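Local atomic coordinates of ParB domain protein nuclease (Sulfolobus solfataricus, PDB entry 5K5D), a protein that probably takes part in archaeal DNA segregation as a pNOB8-like ParB partition protein and may act as a nuclease. Residues 12-15 and 16-20; 45-48 and 49-53. The protein carries 4 engineered substitutions. One frame throughout, in Å; residues are numbered along the deposited sequence.

Contact 1 (12-15 and 16-20); sequences EVVS and IEKLK
Lys18 turns back on Ser15 and Val14 where strand 9-15 gives way to a loop, and both backbone and side chain take part. One backbone hydrogen bond crosses the turn, from Lys18 N to Ser15 O at 2.9 Å with an N-H...O angle of 159°. The bond is fairly straight, yet its donor stands well above the carbonyl plane, 55° out of it. With Ile16 and Glu17 at its two inner positions, both in the matching backbone conformation, this is a type I beta-turn spanning Ser15 to Lys18. Beside it Ser15 OG lies 3.2 Å from Lys18 CB.

The remaining contacts are apolar. With CG anti to the backbone N (chi1 -170°) and the chain extended beyond it, the Lys18 methylenes run across Val14 at about a right angle, CD lying 3.9 Å from Val14 CB. Val14 CG2 meets Leu19 CD1 at 4.3 Å, and Leu19 continues onto Val77 and Ile79 of the neighbouring strand. The lysine therefore lends its aliphatic part to Val14, while its ammonium end makes a cation-pi contact with Tyr57; a backbone hydrogen bond closes the turn, and hydrocarbon packing joins it to the end of the strand.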
loop_
_atom_site.group_PDB
_atom_site.type_symbol
_atom_site.label_atom_id
_atom_site.label_comp_id
_atom_site.label_asym_id
_atom_site.label_seq_id
_atom_site.Cartn_x
_atom_site.Cartn_y
_atom_site.Cartn_z
ATOM N N GLU B 12 -3.764 21.461 -18.595
ATOM C CA GLU B 12 -4.591 21.582 -19.790
ATOM C C GLU B 12 -5.983 20.987 -19.619
ATOM O O GLU B 12 -6.226 20.183 -18.719
ATOM C CB GLU B 12 -3.894 20.966 -21.008
ATOM C CG GLU B 12 -3.529 19.505 -20.863
ATOM C CD GLU B 12 -2.903 18.940 -22.127
ATOM O OE1 GLU B 12 -3.649 18.410 -22.976
ATOM O OE2 GLU B 12 -1.665 19.025 -22.275
ATOM N N VAL B 13 -6.894 21.405 -20.491
ATOM C CA VAL B 13 -8.253 20.892 -20.494
ATOM C C VAL B 13 -8.469 20.040 -21.730
ATOM O O VAL B 13 -8.066 20.410 -22.833
ATOM C CB VAL B 13 -9.287 22.020 -20.485
ATOM C CG1 VAL B 13 -10.693 21.441 -20.474
ATOM C CG2 VAL B 13 -9.067 22.921 -19.286
ATOM N N VAL B 14 -9.107 18.893 -21.540
ATOM C CA VAL B 14 -9.315 17.951 -22.626
ATOM C C VAL B 14 -10.724 17.385 -22.571
ATOM O O VAL B 14 -11.387 17.459 -21.536
ATOM C CB VAL B 14 -8.311 16.790 -22.544
ATOM C CG1 VAL B 14 -6.897 17.301 -22.751
ATOM C CG2 VAL B 14 -8.434 16.083 -21.210
ATOM N N SER B 15 -11.178 16.827 -23.692
ATOM C CA SER B 15 -12.470 16.155 -23.732
ATOM C C SER B 15 -12.450 15.015 -22.726
ATOM O O SER B 15 -11.446 14.315 -22.588
ATOM C CB SER B 15 -12.777 15.625 -25.136
ATOM O OG SER B 15 -11.948 14.527 -25.470
ATOM N N ILE B 16 -13.558 14.839 -22.016
ATOM C CA ILE B 16 -13.613 13.878 -20.923
ATOM C C ILE B 16 -13.316 12.453 -21.395
ATOM O O ILE B 16 -12.844 11.619 -20.623
ATOM C CB ILE B 16 -14.969 13.936 -20.192
ATOM C CG1 ILE B 16 -14.911 13.145 -18.885
ATOM C CG2 ILE B 16 -16.092 13.444 -21.098
ATOM C CD1 ILE B 16 -16.093 13.380 -17.988
ATOM N N GLU B 17 -13.571 12.190 -22.671
ATOM C CA GLU B 17 -13.385 10.856 -23.226
ATOM C C GLU B 17 -11.978 10.652 -23.783
ATOM O O GLU B 17 -11.627 9.556 -24.233
ATOM C CB GLU B 17 -14.431 10.584 -24.308
ATOM C CG GLU B 17 -15.867 10.740 -23.828
ATOM C CD GLU B 17 -16.218 9.765 -22.719
ATOM O OE1 GLU B 17 -15.817 8.585 -22.816
ATOM O OE2 GLU B 17 -16.889 10.178 -21.749
ATOM N N LYS B 18 -11.169 11.704 -23.749
ATOM C CA LYS B 18 -9.807 11.618 -24.260
ATOM C C LYS B 18 -8.902 10.842 -23.298
ATOM O O LYS B 18 -7.857 10.325 -23.695
ATOM C CB LYS B 18 -9.246 13.016 -24.523
ATOM C CG LYS B 18 -7.926 13.033 -25.280
ATOM C CD LYS B 18 -7.483 14.457 -25.572
ATOM C CE LYS B 18 -6.119 14.494 -26.248
ATOM N NZ LYS B 18 -5.694 15.894 -26.540
ATOM N N LEU B 19 -9.319 10.751 -22.038
ATOM C CA LEU B 19 -8.536 10.065 -21.007
ATOM C C LEU B 19 -8.626 8.543 -21.102
ATOM O O LEU B 19 -9.716 7.970 -21.079
ATOM C CB LEU B 19 -8.963 10.528 -19.611
ATOM C CG LEU B 19 -8.097 11.601 -18.943
ATOM C CD1 LEU B 19 -7.100 12.212 -19.928
ATOM C CD2 LEU B 19 -8.972 12.672 -18.296
ATOM N N LYS B 20 -7.467 7.897 -21.204
ATOM C CA LYS B 20 -7.396 6.445 -21.293
ATOM C C LYS B 20 -7.069 5.864 -19.928
ATOM O O LYS B 20 -6.234 6.398 -19.204
ATOM C CB LYS B 20 -6.349 6.029 -22.323
ATOM C CG LYS B 20 -6.625 6.574 -23.715
ATOM C CD LYS B 20 -5.346 6.746 -24.516
ATOM C CE LYS B 20 -5.598 7.578 -25.769
ATOM N NZ LYS B 20 -4.330 8.003 -26.432
#

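Contact 2 (45-48 and 49-53)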
loop_
_atom_site.group_PDB
_atom_site.type_symbol
_atom_site.label_atom_id
_atom_site.label_comp_id
_atom_site.label_asym_id
_atom_site.label_seq_id
_atom_site.Cartn_x
_atom_site.Cartn_y
_atom_site.Cartn_z
ATOM N N LYS B 45 -19.212 22.777 -6.793
ATOM C CA LYS B 45 -18.213 23.708 -7.307
ATOM C C LYS B 45 -17.378 23.138 -8.445
ATOM O O LYS B 45 -16.296 23.645 -8.743
ATOM C CB LYS B 45 -17.303 24.178 -6.171
ATOM C CG LYS B 45 -17.120 23.147 -5.074
ATOM C CD LYS B 45 -16.363 23.732 -3.896
ATOM C CE LYS B 45 -16.328 22.760 -2.733
ATOM N NZ LYS B 45 -15.786 21.439 -3.152
ATOM N N SER B 46 -17.889 22.091 -9.084
ATOM C CA SER B 46 -17.191 21.472 -10.202
ATOM C C SER B 46 -15.801 21.002 -9.788
ATOM O O SER B 46 -15.563 20.667 -8.623
ATOM C CB SER B 46 -17.081 22.450 -11.372
ATOM O OG SER B 46 -18.356 22.933 -11.757
ATOM N N GLN B 47 -14.887 20.989 -10.752
ATOM C CA GLN B 47 -13.531 20.506 -10.527
ATOM C C GLN B 47 -12.664 21.517 -9.792
ATOM O O GLN B 47 -12.229 22.508 -10.374
ATOM C CB GLN B 47 -12.871 20.148 -11.855
ATOM C CG GLN B 47 -12.649 18.667 -12.044
ATOM C CD GLN B 47 -11.639 18.372 -13.134
ATOM O OE1 GLN B 47 -11.835 18.736 -14.297
ATOM N NE2 GLN B 47 -10.546 17.715 -12.760
ATOM N N ILE B 48 -12.408 21.254 -8.515
ATOM C CA ILE B 48 -11.497 22.080 -7.734
ATOM C C ILE B 48 -10.055 21.702 -8.069
ATOM O O ILE B 48 -9.208 22.569 -8.290
ATOM C CB ILE B 48 -11.733 21.906 -6.222
ATOM C CG1 ILE B 48 -13.150 22.344 -5.848
ATOM C CG2 ILE B 48 -10.711 22.705 -5.430
ATOM C CD1 ILE B 48 -13.399 23.830 -6.017
ATOM N N PHE B 49 -9.793 20.400 -8.114
ATOM C CA PHE B 49 -8.468 19.878 -8.419
ATOM C C PHE B 49 -8.467 19.115 -9.739
ATOM O O PHE B 49 -9.423 18.406 -10.051
ATOM C CB PHE B 49 -7.997 18.955 -7.297
ATOM C CG PHE B 49 -7.733 19.663 -6.000
ATOM C CD1 PHE B 49 -6.977 20.823 -5.971
ATOM C CD2 PHE B 49 -8.248 19.174 -4.812
ATOM C CE1 PHE B 49 -6.733 21.477 -4.778
ATOM C CE2 PHE B 49 -8.008 19.824 -3.618
ATOM C CZ PHE B 49 -7.250 20.978 -3.601
ATOM N N PRO B 50 -7.389 19.262 -10.524
ATOM C CA PRO B 50 -7.279 18.544 -11.796
ATOM C C PRO B 50 -6.863 17.098 -11.575
ATOM O O PRO B 50 -6.320 16.764 -10.520
ATOM C CB PRO B 50 -6.171 19.301 -12.523
ATOM C CG PRO B 50 -5.303 19.816 -11.427
ATOM C CD PRO B 50 -6.228 20.139 -10.282
ATOM N N LEU B 51 -7.125 16.252 -12.564
ATOM C CA LEU B 51 -6.729 14.856 -12.496
ATOM C C LEU B 51 -5.294 14.698 -12.988
ATOM O O LEU B 51 -4.716 15.626 -13.560
ATOM C CB LEU B 51 -7.681 13.990 -13.320
ATOM C CG LEU B 51 -9.158 14.114 -12.946
ATOM C CD1 LEU B 51 -9.967 13.057 -13.672
ATOM C CD2 LEU B 51 -9.343 13.995 -11.443
ATOM N N ILE B 52 -4.722 13.521 -12.763
ATOM C CA ILE B 52 -3.321 13.279 -13.076
ATOM C C ILE B 52 -3.177 12.308 -14.241
ATOM O O ILE B 52 -3.588 11.153 -14.154
ATOM C CB ILE B 52 -2.583 12.690 -11.867
ATOM C CG1 ILE B 52 -2.755 13.592 -10.641
ATOM C CG2 ILE B 52 -1.129 12.451 -12.205
ATOM C CD1 ILE B 52 -2.312 15.015 -10.857
ATOM N N ALA B 53 -2.582 12.777 -15.330
ATOM C CA ALA B 53 -2.412 11.943 -16.510
ATOM C C ALA B 53 -0.990 12.036 -17.037
ATOM O O ALA B 53 -0.267 12.991 -16.741
ATOM C CB ALA B 53 -3.400 12.343 -17.588
#
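Gln47 reaches forward along the chain to Phe49, Pro50 and Leu51, and its side chain can be followed outward from CB. Rotation about the bond from CA to CB (chi1 -111°, off a staggered value) places CG, and the chain beyond CG is extended. CG and CD then pass Phe49 O, each at 3.8 Å. At the tip, NE2 donates to that same carbonyl, Phe49 O, over 3.0 Å, but the N-H...O angle of 133° makes this a weak bond. NE2 also lies 3.5 Å from Pro50 CA and 3.9 Å from Leu51 CG, so the amide nitrogen rests against carbon as well as oxygen. The other end of the amide, OE1, accepts the backbone N-H of Lys78 in strand 76-82; this is the stronger polar tie of the side chain and helps fix which way round the amide lies.

Ile48 and Phe49 make a separate, apolar contact. Ile48 CG2 is placed over one face of the Phe49 ring, 4.0 Å from the centroid and only 3° off the ring normal, which meets the geometry of a CH-pi contact.

This bend links helix 37-45 to strand 51-53, with Ser46 leaving the helix at positive phi. Leu51 carries the packing inward onto Leu66 and Met69 of helix 63-71. Chemically, one amide bridges two backbone segments, through a weak bond to Phe49 O and the stronger one from Lys78 N.

Overall arrangement
Both contacts are local bends at the ends of strands in one mixed sheet of the ParB-like N-terminal region; their centres lie about 12 Å apart and their nearest atoms about 4 Å, without touching. Contact 1 is partly buried and leaves edge strand 9-15; contact 2 is more of a surface contact and leads into inner strand 51-53. They share strand 76-82, which lies between those two strands, and both send residues onto helix 63-71: Ile16 from the first, Gln47 and Leu51 from the second. Their chemistry differs accordingly. Contact 1 closes through a main-chain bond, with a lysine's hydrocarbon laid across a valine, whereas contact 2 relies on a side-chain amide and an aliphatic-aromatic pair.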